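Local atomic coordinates of beta-ketoacyl synthase (PDB entry 4EWG), a protein that probably catalyses, as in other beta-ketoacyl-ACP synthases, the condensation that lengthens an acyl chain carried on acyl carrier protein. Residues A[257-262]-A[354-359]; A[173-178]-A[406-411]; A[298-303]-A[385-390]. All coordinates share one frame; numbering follows the deposited sequence.

Contact 1: A[257-262]-A[354-359]; sequences IHAEIV and EMMKRN
Lys357 reaches out from the last turn of helix 344-358 to the imidazole of His258, near the start of strand 259-268, and these two side chains bury most of the surface in the contact. The lysine NZ donates a hydrogen bond to His258 ND1 over 3.1 Å, meeting the ring at its edge and tilted 16° from its plane. The next carbon back, Lys357 CE, lies in the ring plane at 3.8 Å from the same ND1, so the aliphatic end also flanks this edge. A bend at chi3 (81°) turns the otherwise extended lysine chain toward the histidine, and Lys357 CG passes the backbone His258 O at 4.0 Å. Beside this polar pair, Ala259 and Met356 supply an apolar contact: Met356, with CG opposite its backbone N (chi1 172°), runs out straight through chi2, then bends at chi3 to bring CE within 4.0 Å of Ala259 CB.

On the helix side Glu354 OE1 lies 4.0 Å from Lys357 NZ, a long ion pair, and Arg358 NH1 comes to OE1 from above the carboxylate plane, at 2.9 Å, in a salt bridge. The imidazole is held at both nitrogens, by Lys357 NZ at ND1 and Asp91 OD2 at NE2, which would fix its rotation and probably favours the neutral tautomer protonated on NE2.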
ATOM      1  N   ILE A 257      15.787 -23.039  -9.000  1.00 19.20           N
ATOM      2  CA  ILE A 257      15.742 -22.090  -7.878  1.00 19.13           C
ATOM      3  C   ILE A 257      16.864 -21.068  -8.018  1.00 19.18           C
ATOM      4  O   ILE A 257      18.030 -21.465  -8.013  1.00 19.68           O
ATOM      5  CB  ILE A 257      15.930 -22.831  -6.541  1.00 19.50           C
ATOM      6  CG1 ILE A 257      14.729 -23.775  -6.283  1.00 19.70           C
ATOM      7  CG2 ILE A 257      16.117 -21.833  -5.421  1.00 19.18           C
ATOM      8  CD1 ILE A 257      14.965 -24.783  -5.178  1.00 20.06           C
ATOM      9  N   HIS A 258      16.518 -19.769  -8.124  1.00 18.56           N
ATOM     10  CA  HIS A 258      17.503 -18.705  -8.391  1.00 18.36           C
ATOM     11  C   HIS A 258      18.238 -18.281  -7.153  1.00 18.53           C
ATOM     12  O   HIS A 258      19.402 -17.929  -7.209  1.00 18.71           O
ATOM     13  CB  HIS A 258      16.829 -17.478  -9.022  1.00 17.62           C
ATOM     14  CG  HIS A 258      16.301 -17.720 -10.430  1.00 17.79           C
ATOM     15  ND1 HIS A 258      17.108 -18.039 -11.467  1.00 18.15           N
ATOM     16  CD2 HIS A 258      15.014 -17.674 -10.938  1.00 17.36           C
ATOM     17  CE1 HIS A 258      16.379 -18.212 -12.565  1.00 18.35           C
ATOM     18  NE2 HIS A 258      15.087 -17.996 -12.246  1.00 17.87           N
ATOM     19  N   ALA A 259      17.541 -18.271  -6.031  1.00 18.66           N
ATOM     20  CA  ALA A 259      18.097 -17.842  -4.732  1.00 18.53           C
ATOM     21  C   ALA A 259      17.086 -18.160  -3.662  1.00 18.44           C
ATOM     22  O   ALA A 259      15.947 -18.538  -3.963  1.00 18.32           O
ATOM     23  CB  ALA A 259      18.407 -16.351  -4.726  1.00 18.46           C
ATOM     24  N   GLU A 260      17.508 -18.036  -2.406  1.00 18.92           N
ATOM     25  CA  GLU A 260      16.608 -18.144  -1.263  1.00 18.74           C
ATOM     26  C   GLU A 260      16.635 -16.805  -0.550  1.00 18.74           C
ATOM     27  O   GLU A 260      17.694 -16.188  -0.427  1.00 19.04           O
ATOM     28  CB  GLU A 260      17.051 -19.265  -0.304  1.00 19.21           C
ATOM     29  CG  GLU A 260      16.269 -19.310   0.997  1.00 19.35           C
ATOM     30  CD  GLU A 260      16.603 -20.508   1.881  1.00 20.02           C
ATOM     31  OE1 GLU A 260      17.667 -21.147   1.695  1.00 20.99           O
ATOM     32  OE2 GLU A 260      15.796 -20.806   2.772  1.00 19.83           O
ATOM     33  N   ILE A 261      15.479 -16.363  -0.074  1.00 18.43           N
ATOM     34  CA  ILE A 261      15.400 -15.137   0.707  1.00 17.96           C
ATOM     35  C   ILE A 261      15.521 -15.544   2.126  1.00 18.38           C
ATOM     36  O   ILE A 261      14.722 -16.397   2.593  1.00 19.14           O
ATOM     37  CB  ILE A 261      14.054 -14.422   0.562  1.00 17.71           C
ATOM     38  CG1 ILE A 261      13.727 -14.171  -0.901  1.00 17.81           C
ATOM     39  CG2 ILE A 261      14.061 -13.104   1.356  1.00 17.22           C
ATOM     40  CD1 ILE A 261      12.330 -13.585  -1.074  1.00 17.92           C
ATOM     41  N   VAL A 262      16.510 -14.982   2.827  1.00 18.23           N
ATOM     42  CA  VAL A 262      16.789 -15.419   4.201  1.00 18.44           C
ATOM     43  C   VAL A 262      16.577 -14.346   5.255  1.00 18.53           C
ATOM     44  O   VAL A 262      16.421 -14.669   6.428  1.00 20.30           O
ATOM     45  CB  VAL A 262      18.201 -16.053   4.343  1.00 19.28           C
ATOM     46  CG1 VAL A 262      18.239 -17.442   3.658  1.00 18.96           C
ATOM     47  CG2 VAL A 262      19.295 -15.150   3.783  1.00 19.03           C
ATOM     48  N   GLU A 354      21.119 -12.026 -10.151  1.00 19.65           N
ATOM     49  CA  GLU A 354      21.774 -12.382 -11.399  1.00 20.83           C
ATOM     50  C   GLU A 354      23.295 -12.230 -11.290  1.00 21.50           C
ATOM     51  O   GLU A 354      24.043 -13.089 -11.742  1.00 22.29           O
ATOM     52  CB  GLU A 354      21.279 -11.517 -12.555  1.00 20.95           C
ATOM     53  CG  GLU A 354      19.790 -11.604 -12.810  1.00 21.04           C
ATOM     54  CD  GLU A 354      19.370 -12.815 -13.629  1.00 22.17           C
ATOM     55  OE1 GLU A 354      19.995 -13.888 -13.508  1.00 23.10           O
ATOM     56  OE2 GLU A 354      18.382 -12.682 -14.393  1.00 22.60           O
ATOM     57  N   MET A 355      23.744 -11.148 -10.661  1.00 21.21           N
ATOM     58  CA  MET A 355      25.151 -10.929 -10.477  1.00 21.88           C
ATOM     59  C   MET A 355      25.732 -11.963  -9.523  1.00 22.87           C
ATOM     60  O   MET A 355      26.793 -12.536  -9.793  1.00 24.20           O
ATOM     61  CB  MET A 355      25.379  -9.527  -9.965  1.00 21.68           C
ATOM     62  CG  MET A 355      25.060  -8.478 -11.011  1.00 20.92           C
ATOM     63  SD  MET A 355      25.575  -6.824 -10.527  1.00 19.58           S
ATOM     64  CE  MET A 355      24.524  -6.570  -9.100  1.00 20.10           C
ATOM     65  N   MET A 356      25.031 -12.229  -8.431  1.00 22.84           N
ATOM     66  CA  MET A 356      25.468 -13.248  -7.470  1.00 23.53           C
ATOM     67  C   MET A 356      25.640 -14.594  -8.118  1.00 23.58           C
ATOM     68  O   MET A 356      26.619 -15.248  -7.865  1.00 23.64           O
ATOM     69  CB  MET A 356      24.481 -13.388  -6.296  1.00 23.74           C
ATOM     70  CG  MET A 356      24.789 -14.559  -5.369  1.00 24.16           C
ATOM     71  SD  MET A 356      23.864 -14.560  -3.836  1.00 24.53           S
ATOM     72  CE  MET A 356      22.264 -15.197  -4.316  1.00 23.83           C
ATOM     73  N   LYS A 357      24.687 -15.001  -8.962  1.00 23.86           N
ATOM     74  CA  LYS A 357      24.778 -16.317  -9.644  1.00 24.32           C
ATOM     75  C   LYS A 357      26.001 -16.426 -10.507  1.00 25.00           C
ATOM     76  O   LYS A 357      26.514 -17.522 -10.718  1.00 25.92           O
ATOM     77  CB  LYS A 357      23.574 -16.592 -10.524  1.00 24.55           C
ATOM     78  CG  LYS A 357      22.325 -17.042  -9.773  1.00 24.53           C
ATOM     79  CD  LYS A 357      21.080 -16.914 -10.646  1.00 24.40           C
ATOM     80  CE  LYS A 357      20.922 -18.077 -11.610  1.00 24.86           C
ATOM     81  NZ  LYS A 357      19.968 -17.767 -12.723  1.00 24.86           N
ATOM     82  N   ARG A 358      26.497 -15.297 -11.000  1.00 25.02           N
ATOM     83  CA  ARG A 358      27.599 -15.327 -11.947  1.00 25.59           C
ATOM     84  C   ARG A 358      28.927 -14.867 -11.398  1.00 26.26           C
ATOM     85  O   ARG A 358      29.898 -14.756 -12.146  1.00 27.33           O
ATOM     86  CB  ARG A 358      27.212 -14.507 -13.158  1.00 25.22           C
ATOM     87  CG  ARG A 358      25.979 -15.071 -13.814  1.00 24.88           C
ATOM     88  CD  ARG A 358      25.513 -14.211 -14.974  1.00 24.77           C
ATOM     89  NE  ARG A 358      24.412 -14.856 -15.690  1.00 24.55           N
ATOM     90  CZ  ARG A 358      23.158 -14.963 -15.241  1.00 24.14           C
ATOM     91  NH1 ARG A 358      22.785 -14.487 -14.039  1.00 23.60           N
ATOM     92  NH2 ARG A 358      22.255 -15.546 -15.996  1.00 24.18           N
ATOM     93  N   ASN A 359      29.012 -14.654 -10.088  1.00 26.52           N
ATOM     94  CA  ASN A 359      30.252 -14.149  -9.466  1.00 27.27           C
ATOM     95  C   ASN A 359      30.803 -12.860 -10.076  1.00 27.93           C
ATOM     96  O   ASN A 359      32.041 -12.634 -10.107  1.00 28.72           O
ATOM     97  CB  ASN A 359      31.347 -15.233  -9.502  1.00 28.44           C
ATOM     98  CG  ASN A 359      31.006 -16.433  -8.643  1.00 28.32           C
ATOM     99  OD1 ASN A 359      30.147 -16.367  -7.768  1.00 27.68           O
ATOM    100  ND2 ASN A 359      31.682 -17.537  -8.895  1.00 29.78           N
TER

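Contact 2: A[173-178]-A[406-411]; sequences QAIGYA and LIFRRV
The side chains of Ile175 and Leu406 cross at about a right angle, bringing methyl against methyl between helix 170-183 and strand 402-409. On the helix side the gamma methyl does the touching. Ile175 CG2 stands opposite the backbone N while CG1 lies beside it (chi1 -66°), which leaves CG2 directed at the strand, 4.0 Å from Leu406 CD2. The other leucine methyl, CD1, is equally near to CG2 and approaches Ile175 CB at 4.1 Å, so the two leucine methyls straddle CG2. Leu406 achieves this with CG opposite its carbonyl carbon and chi2 at 161°, its two methyls spread toward the helix. CD2 also rests on the helix backbone, 4.2 Å from Gly176 CA.

Phe408, two residues along and so on the same side of the strand, adds a looser contact: Ile175 CG2 lies near the ring plane, at the edge, 4.5 Å from Phe408 CE1. No hydrogen bond joins the segments.

The axes approach to 10.0 Å with 66° between their directions, an oblique helix-on-sheet packing. Ile175 and Phe408 both touch Ala349 of helix 344-358, and Leu406 touches Phe264 of the adjoining strand 259-268. Elsewhere on helix 170-183, Gln173 and Tyr177 hydrogen-bond Ile161 O of the second subunit, so the helix also takes part in the dimer contact.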
ATOM      1  N   GLN A 173       9.641  -3.556  -0.282  1.00 11.72           N
ATOM      2  CA  GLN A 173       8.590  -3.975   0.638  1.00 11.60           C
ATOM      3  C   GLN A 173       7.728  -5.095   0.032  1.00 11.45           C
ATOM      4  O   GLN A 173       7.274  -5.989   0.755  1.00 11.72           O
ATOM      5  CB  GLN A 173       7.703  -2.807   1.075  1.00 11.47           C
ATOM      6  CG  GLN A 173       8.408  -1.853   2.052  1.00 11.96           C
ATOM      7  CD  GLN A 173       7.447  -0.921   2.793  1.00 11.84           C
ATOM      8  OE1 GLN A 173       6.546  -0.343   2.194  1.00 11.99           O
ATOM      9  NE2 GLN A 173       7.632  -0.793   4.089  1.00 12.14           N
ATOM     10  N   ALA A 174       7.517  -5.058  -1.280  1.00 10.96           N
ATOM     11  CA  ALA A 174       6.753  -6.108  -1.934  1.00 10.88           C
ATOM     12  C   ALA A 174       7.471  -7.419  -1.704  1.00 11.16           C
ATOM     13  O   ALA A 174       6.870  -8.375  -1.246  1.00 11.23           O
ATOM     14  CB  ALA A 174       6.529  -5.817  -3.421  1.00 10.46           C
ATOM     15  N   ILE A 175       8.769  -7.443  -1.964  1.00 11.56           N
ATOM     16  CA  ILE A 175       9.542  -8.670  -1.841  1.00 12.22           C
ATOM     17  C   ILE A 175       9.524  -9.118  -0.389  1.00 12.85           C
ATOM     18  O   ILE A 175       9.201 -10.284  -0.100  1.00 13.48           O
ATOM     19  CB  ILE A 175      11.007  -8.524  -2.424  1.00 12.51           C
ATOM     20  CG1 ILE A 175      10.923  -8.310  -3.937  1.00 12.18           C
ATOM     21  CG2 ILE A 175      11.918  -9.743  -2.100  1.00 12.44           C
ATOM     22  CD1 ILE A 175      12.177  -7.801  -4.607  1.00 12.43           C
ATOM     23  N   GLY A 176       9.781  -8.183   0.523  1.00 12.97           N
ATOM     24  CA  GLY A 176       9.861  -8.509   1.940  1.00 13.48           C
ATOM     25  C   GLY A 176       8.559  -9.003   2.526  1.00 13.62           C
ATOM     26  O   GLY A 176       8.511 -10.007   3.232  1.00 14.30           O
ATOM     27  N   TYR A 177       7.492  -8.272   2.281  1.00 13.11           N
ATOM     28  CA  TYR A 177       6.220  -8.641   2.846  1.00 13.14           C
ATOM     29  C   TYR A 177       5.642  -9.899   2.153  1.00 13.06           C
ATOM     30  O   TYR A 177       5.038 -10.728   2.800  1.00 13.00           O
ATOM     31  CB  TYR A 177       5.213  -7.455   2.790  1.00 12.95           C
ATOM     32  CG  TYR A 177       5.556  -6.231   3.673  1.00 12.93           C
ATOM     33  CD1 TYR A 177       6.250  -6.369   4.872  1.00 13.53           C
ATOM     34  CD2 TYR A 177       5.146  -4.958   3.307  1.00 12.66           C
ATOM     35  CE1 TYR A 177       6.524  -5.277   5.672  1.00 13.74           C
ATOM     36  CE2 TYR A 177       5.419  -3.858   4.085  1.00 12.86           C
ATOM     37  CZ  TYR A 177       6.098  -4.010   5.277  1.00 13.56           C
ATOM     38  OH  TYR A 177       6.387  -2.894   6.056  1.00 14.05           O
ATOM     39  N   ALA A 178       5.886 -10.061   0.860  1.00 12.98           N
ATOM     40  CA  ALA A 178       5.500 -11.331   0.167  1.00 13.37           C
ATOM     41  C   ALA A 178       6.257 -12.503   0.808  1.00 14.04           C
ATOM     42  O   ALA A 178       5.694 -13.563   1.102  1.00 14.47           O
ATOM     43  CB  ALA A 178       5.761 -11.253  -1.343  1.00 12.70           C
ATOM     44  N   LEU A 406      17.252  -6.418   2.303  1.00 13.71           N
ATOM     45  CA  LEU A 406      16.939  -7.785   1.890  1.00 13.71           C
ATOM     46  C   LEU A 406      18.200  -8.577   1.851  1.00 14.61           C
ATOM     47  O   LEU A 406      19.192  -8.107   1.275  1.00 14.98           O
ATOM     48  CB  LEU A 406      16.311  -7.788   0.503  1.00 12.90           C
ATOM     49  CG  LEU A 406      14.879  -7.279   0.449  1.00 12.35           C
ATOM     50  CD1 LEU A 406      14.515  -6.867  -1.004  1.00 11.86           C
ATOM     51  CD2 LEU A 406      13.923  -8.318   1.034  1.00 12.10           C
ATOM     52  N   ILE A 407      18.161  -9.791   2.402  1.00 15.38           N
ATOM     53  CA  ILE A 407      19.266 -10.717   2.290  1.00 16.69           C
ATOM     54  C   ILE A 407      18.883 -11.972   1.466  1.00 18.09           C
ATOM     55  O   ILE A 407      17.920 -12.700   1.801  1.00 18.12           O
ATOM     56  CB  ILE A 407      19.796 -11.156   3.682  1.00 17.09           C
ATOM     57  CG1 ILE A 407      20.281  -9.930   4.477  1.00 16.86           C
ATOM     58  CG2 ILE A 407      20.948 -12.156   3.514  1.00 17.76           C
ATOM     59  CD1 ILE A 407      20.671 -10.196   5.927  1.00 17.44           C
ATOM     60  N   PHE A 408      19.684 -12.237   0.415  1.00 19.20           N
ATOM     61  CA  PHE A 408      19.514 -13.394  -0.438  1.00 19.93           C
ATOM     62  C   PHE A 408      20.667 -14.402  -0.222  1.00 20.95           C
ATOM     63  O   PHE A 408      21.850 -14.032  -0.143  1.00 20.54           O
ATOM     64  CB  PHE A 408      19.478 -12.969  -1.910  1.00 19.73           C
ATOM     65  CG  PHE A 408      18.421 -11.974  -2.213  1.00 19.01           C
ATOM     66  CD1 PHE A 408      17.090 -12.304  -2.069  1.00 19.02           C
ATOM     67  CD2 PHE A 408      18.750 -10.691  -2.612  1.00 19.15           C
ATOM     68  CE1 PHE A 408      16.093 -11.382  -2.321  1.00 18.27           C
ATOM     69  CE2 PHE A 408      17.753  -9.756  -2.875  1.00 18.52           C
ATOM     70  CZ  PHE A 408      16.423 -10.105  -2.730  1.00 18.20           C
ATOM     71  N   ARG A 409      20.310 -15.667  -0.140  1.00 21.81           N
ATOM     72  CA  ARG A 409      21.292 -16.720   0.025  1.00 24.02           C
ATOM     73  C   ARG A 409      21.603 -17.362  -1.327  1.00 24.07           C
ATOM     74  O   ARG A 409      20.703 -17.616  -2.144  1.00 24.47           O
ATOM     75  CB  ARG A 409      20.797 -17.780   1.013  1.00 25.40           C
ATOM     76  CG  ARG A 409      21.649 -19.019   0.964  1.00 27.67           C
ATOM     77  CD  ARG A 409      21.370 -20.033   2.045  1.00 29.64           C
ATOM     78  NE  ARG A 409      22.577 -20.824   2.161  1.00 32.16           N
ATOM     79  CZ  ARG A 409      22.818 -21.677   3.141  1.00 35.11           C
ATOM     80  NH1 ARG A 409      21.907 -21.916   4.079  1.00 35.39           N
ATOM     81  NH2 ARG A 409      23.967 -22.318   3.167  1.00 37.00           N
ATOM     82  N   ARG A 410      22.885 -17.609  -1.568  1.00 24.82           N
ATOM     83  CA  ARG A 410      23.329 -18.295  -2.797  1.00 25.18           C
ATOM     84  C   ARG A 410      22.691 -19.648  -2.860  1.00 24.83           C
ATOM     85  O   ARG A 410      22.526 -20.296  -1.854  1.00 25.21           O
ATOM     86  CB  ARG A 410      24.866 -18.430  -2.797  1.00 26.37           C
ATOM     87  CG  ARG A 410      25.484 -18.919  -4.105  1.00 27.05           C
ATOM     88  CD  ARG A 410      25.501 -17.840  -5.171  1.00 26.89           C
ATOM     89  NE  ARG A 410      26.244 -18.252  -6.365  1.00 27.63           N
ATOM     90  CZ  ARG A 410      27.562 -18.087  -6.565  1.00 28.42           C
ATOM     91  NH1 ARG A 410      28.356 -17.503  -5.658  1.00 29.20           N
ATOM     92  NH2 ARG A 410      28.108 -18.515  -7.695  1.00 28.26           N
ATOM     93  N   VAL A 411      22.297 -20.059  -4.046  1.00 25.48           N
ATOM     94  CA  VAL A 411      21.890 -21.444  -4.293  1.00 25.58           C
ATOM     95  C   VAL A 411      22.792 -21.903  -5.421  1.00 26.59           C
ATOM     96  O   VAL A 411      22.613 -21.502  -6.580  1.00 26.35           O
ATOM     97  CB  VAL A 411      20.431 -21.580  -4.706  1.00 24.86           C
ATOM     98  CG1 VAL A 411      20.198 -22.985  -5.319  1.00 24.85           C
ATOM     99  CG2 VAL A 411      19.525 -21.275  -3.498  1.00 23.68           C
TER

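Contact 3: A[298-303]-A[385-390]; sequences AIAYVN and RAIDAE
Ala300 sets its methyl against that of Ala389, the two CB atoms 3.4 Å apart, tighter than usual for carbon-carbon van der Waals contact. Both CB bonds point into the interface, and Ala300 CB also lies 3.8 Å from Ala389 CA, so the methyl presses on the backbone of the opposing segment as well. The backbones are correspondingly near here, their CA atoms 5.2 Å apart.

Ile387, two residues back, faces the same methyl. With chi1 at -57° its CG2 is opposite the backbone N and comes within 4.0 Å of Ala300 CB, while the longer branch continues nearly straight (chi2 173°) and brings CD1 to 4.0 Å from Ala300 O. The same CD1 only grazes Tyr301, at 4.5 Å from its CB. No direct hydrogen bond links the segments.

Within the large mixed sheet of this thiolase-like fold, strand 299-303 lies between 391-398 and 329-331. The 385-390 segment leads from the short strand 385-386 into 391-398, and from Tyr391 on, backbone hydrogen bonds join the two strands, Ala300 with Tyr391 and Tyr301 with Met393.

A water fills in for a direct bond at the other end: it donates to Ala298 O over 2.8 Å and accepts from Glu390 N. The tyrosine ring itself leads away from Ile387; Tyr301 OH accepts from Asn303 ND2, which lies in the ring plane at the edge, and is also hydrogen-bonded to Ser331 OG.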
ATOM      1  N   ALA A 298      28.980 -12.475   7.261  1.00 26.42           N
ATOM      2  CA  ALA A 298      28.480 -13.379   6.225  1.00 26.21           C
ATOM      3  C   ALA A 298      28.204 -12.690   4.892  1.00 25.53           C
ATOM      4  O   ALA A 298      28.138 -13.346   3.869  1.00 25.77           O
ATOM      5  CB  ALA A 298      27.231 -14.090   6.690  1.00 25.62           C
ATOM      6  N   ILE A 299      28.041 -11.374   4.890  1.00 25.42           N
ATOM      7  CA  ILE A 299      27.592 -10.668   3.672  1.00 24.11           C
ATOM      8  C   ILE A 299      28.792 -10.339   2.801  1.00 24.44           C
ATOM      9  O   ILE A 299      29.688  -9.599   3.219  1.00 25.64           O
ATOM     10  CB  ILE A 299      26.806  -9.375   4.045  1.00 23.62           C
ATOM     11  CG1 ILE A 299      25.651  -9.728   4.994  1.00 23.13           C
ATOM     12  CG2 ILE A 299      26.256  -8.655   2.805  1.00 22.27           C
ATOM     13  CD1 ILE A 299      24.668 -10.725   4.367  1.00 22.36           C
ATOM     14  N   ALA A 300      28.817 -10.886   1.584  1.00 24.25           N
ATOM     15  CA  ALA A 300      29.936 -10.665   0.664  1.00 24.16           C
ATOM     16  C   ALA A 300      29.789  -9.371  -0.176  1.00 23.73           C
ATOM     17  O   ALA A 300      30.777  -8.859  -0.707  1.00 25.12           O
ATOM     18  CB  ALA A 300      30.126 -11.850  -0.230  1.00 24.08           C
ATOM     19  N   TYR A 301      28.576  -8.843  -0.296  1.00 22.55           N
ATOM     20  CA  TYR A 301      28.326  -7.668  -1.161  1.00 21.59           C
ATOM     21  C   TYR A 301      27.044  -6.972  -0.765  1.00 20.24           C
ATOM     22  O   TYR A 301      26.072  -7.597  -0.359  1.00 19.85           O
ATOM     23  CB  TYR A 301      28.279  -8.082  -2.648  1.00 21.46           C
ATOM     24  CG  TYR A 301      27.723  -7.041  -3.612  1.00 20.83           C
ATOM     25  CD1 TYR A 301      28.541  -6.083  -4.171  1.00 21.09           C
ATOM     26  CD2 TYR A 301      26.369  -7.039  -3.982  1.00 20.05           C
ATOM     27  CE1 TYR A 301      28.040  -5.122  -5.054  1.00 20.70           C
ATOM     28  CE2 TYR A 301      25.858  -6.085  -4.858  1.00 19.46           C
ATOM     29  CZ  TYR A 301      26.702  -5.128  -5.396  1.00 20.00           C
ATOM     30  OH  TYR A 301      26.226  -4.178  -6.299  1.00 19.42           O
ATOM     31  N   VAL A 302      27.063  -5.657  -0.878  1.00 20.02           N
ATOM     32  CA  VAL A 302      25.895  -4.854  -0.720  1.00 18.71           C
ATOM     33  C   VAL A 302      25.569  -4.184  -2.039  1.00 18.19           C
ATOM     34  O   VAL A 302      26.417  -3.502  -2.611  1.00 18.51           O
ATOM     35  CB  VAL A 302      26.137  -3.793   0.358  1.00 18.47           C
ATOM     36  CG1 VAL A 302      24.977  -2.800   0.418  1.00 17.68           C
ATOM     37  CG2 VAL A 302      26.379  -4.472   1.684  1.00 19.19           C
ATOM     38  N   ASN A 303      24.318  -4.346  -2.497  1.00 17.56           N
ATOM     39  CA  ASN A 303      23.765  -3.506  -3.572  1.00 17.11           C
ATOM     40  C   ASN A 303      23.156  -2.274  -2.943  1.00 16.51           C
ATOM     41  O   ASN A 303      22.069  -2.317  -2.375  1.00 16.07           O
ATOM     42  CB  ASN A 303      22.728  -4.261  -4.432  1.00 17.22           C
ATOM     43  CG  ASN A 303      22.368  -3.516  -5.726  1.00 17.44           C
ATOM     44  OD1 ASN A 303      21.242  -2.986  -5.869  1.00 17.13           O
ATOM     45  ND2 ASN A 303      23.312  -3.476  -6.681  1.00 17.82           N
ATOM     46  N   ARG A 385      33.721  -6.544 -10.433  1.00 26.17           N
ATOM     47  CA  ARG A 385      34.480  -7.339  -9.452  1.00 26.40           C
ATOM     48  C   ARG A 385      33.976  -8.784  -9.483  1.00 26.34           C
ATOM     49  O   ARG A 385      32.770  -9.018  -9.581  1.00 24.76           O
ATOM     50  CB  ARG A 385      34.319  -6.752  -8.038  1.00 25.58           C
ATOM     51  CG  ARG A 385      35.269  -7.327  -6.992  1.00 25.95           C
ATOM     52  CD  ARG A 385      36.636  -6.675  -7.044  1.00 26.50           C
ATOM     53  NE  ARG A 385      36.566  -5.235  -6.811  1.00 26.09           N
ATOM     54  CZ  ARG A 385      36.446  -4.653  -5.610  1.00 25.81           C
ATOM     55  NH1 ARG A 385      36.385  -5.375  -4.498  1.00 25.69           N
ATOM     56  NH2 ARG A 385      36.394  -3.329  -5.526  1.00 25.61           N
ATOM     57  N   ALA A 386      34.910  -9.737  -9.420  1.00 27.03           N
ATOM     58  CA  ALA A 386      34.576 -11.147  -9.255  1.00 27.32           C
ATOM     59  C   ALA A 386      34.517 -11.414  -7.776  1.00 27.60           C
ATOM     60  O   ALA A 386      35.505 -11.213  -7.075  1.00 27.56           O
ATOM     61  CB  ALA A 386      35.619 -12.045  -9.899  1.00 27.99           C
ATOM     62  N   ILE A 387      33.344 -11.843  -7.291  1.00 27.62           N
ATOM     63  CA  ILE A 387      33.177 -12.253  -5.897  1.00 27.61           C
ATOM     64  C   ILE A 387      32.352 -13.506  -5.896  1.00 28.10           C
ATOM     65  O   ILE A 387      31.442 -13.664  -6.718  1.00 28.18           O
ATOM     66  CB  ILE A 387      32.437 -11.215  -5.037  1.00 27.07           C
ATOM     67  CG1 ILE A 387      33.139  -9.848  -5.071  1.00 27.26           C
ATOM     68  CG2 ILE A 387      32.318 -11.709  -3.598  1.00 26.45           C
ATOM     69  CD1 ILE A 387      32.357  -8.741  -4.360  1.00 26.53           C
ATOM     70  N   ASP A 388      32.654 -14.396  -4.976  1.00 28.40           N
ATOM     71  CA  ASP A 388      31.931 -15.622  -4.855  1.00 28.22           C
ATOM     72  C   ASP A 388      31.174 -15.559  -3.560  1.00 27.53           C
ATOM     73  O   ASP A 388      31.702 -15.936  -2.524  1.00 28.27           O
ATOM     74  CB  ASP A 388      32.900 -16.807  -4.869  1.00 29.49           C
ATOM     75  CG  ASP A 388      32.194 -18.151  -4.801  1.00 29.69           C
ATOM     76  OD1 ASP A 388      30.957 -18.212  -4.804  1.00 28.82           O
ATOM     77  OD2 ASP A 388      32.887 -19.165  -4.758  1.00 32.01           O
ATOM     78  N   ALA A 389      29.927 -15.114  -3.619  1.00 25.89           N
ATOM     79  CA  ALA A 389      29.187 -14.802  -2.416  1.00 25.39           C
ATOM     80  C   ALA A 389      28.319 -15.968  -1.994  1.00 24.75           C
ATOM     81  O   ALA A 389      27.760 -16.656  -2.798  1.00 24.97           O
ATOM     82  CB  ALA A 389      28.346 -13.528  -2.628  1.00 23.48           C
ATOM     83  N   GLU A 390      28.240 -16.184  -0.698  1.00 25.24           N
ATOM     84  CA  GLU A 390      27.269 -17.087  -0.113  1.00 25.12           C
ATOM     85  C   GLU A 390      26.020 -16.287   0.279  1.00 23.68           C
ATOM     86  O   GLU A 390      24.901 -16.803   0.207  1.00 23.53           O
ATOM     87  CB  GLU A 390      27.862 -17.770   1.087  1.00 26.28           C
ATOM     88  CG  GLU A 390      27.011 -18.889   1.635  1.00 27.19           C
ATOM     89  CD  GLU A 390      26.836 -20.046   0.675  1.00 28.11           C
ATOM     90  OE1 GLU A 390      27.742 -20.307  -0.178  1.00 28.41           O
ATOM     91  OE2 GLU A 390      25.757 -20.690   0.774  1.00 29.26           O
TER
HETATM   92  O   HOH W   1      29.137 -14.485   1.456  1.00 23.44           O

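Contacts 1 and 2 are buried, whereas contact 3 is only partly so and lies farthest from the centre of the chain. All three reach the same mixed sheet. Contacts 1 and 2 share its neighbouring strands 259-268 and 402-409, tied by Glu260 O to Arg409 N and Val262 N to Ile407 O. Contact 2, the most central, is wholly apolar; contact 1 adds a lysine-histidine bond and charges at a helix end; contact 3 combines alanine methyls and an isoleucine with a bridging water. Between 354-359 and 385-390, Asn359 O probably accepts from Ile387 N, and Arg410 of contact 2 bridges to Asp388 of contact 3.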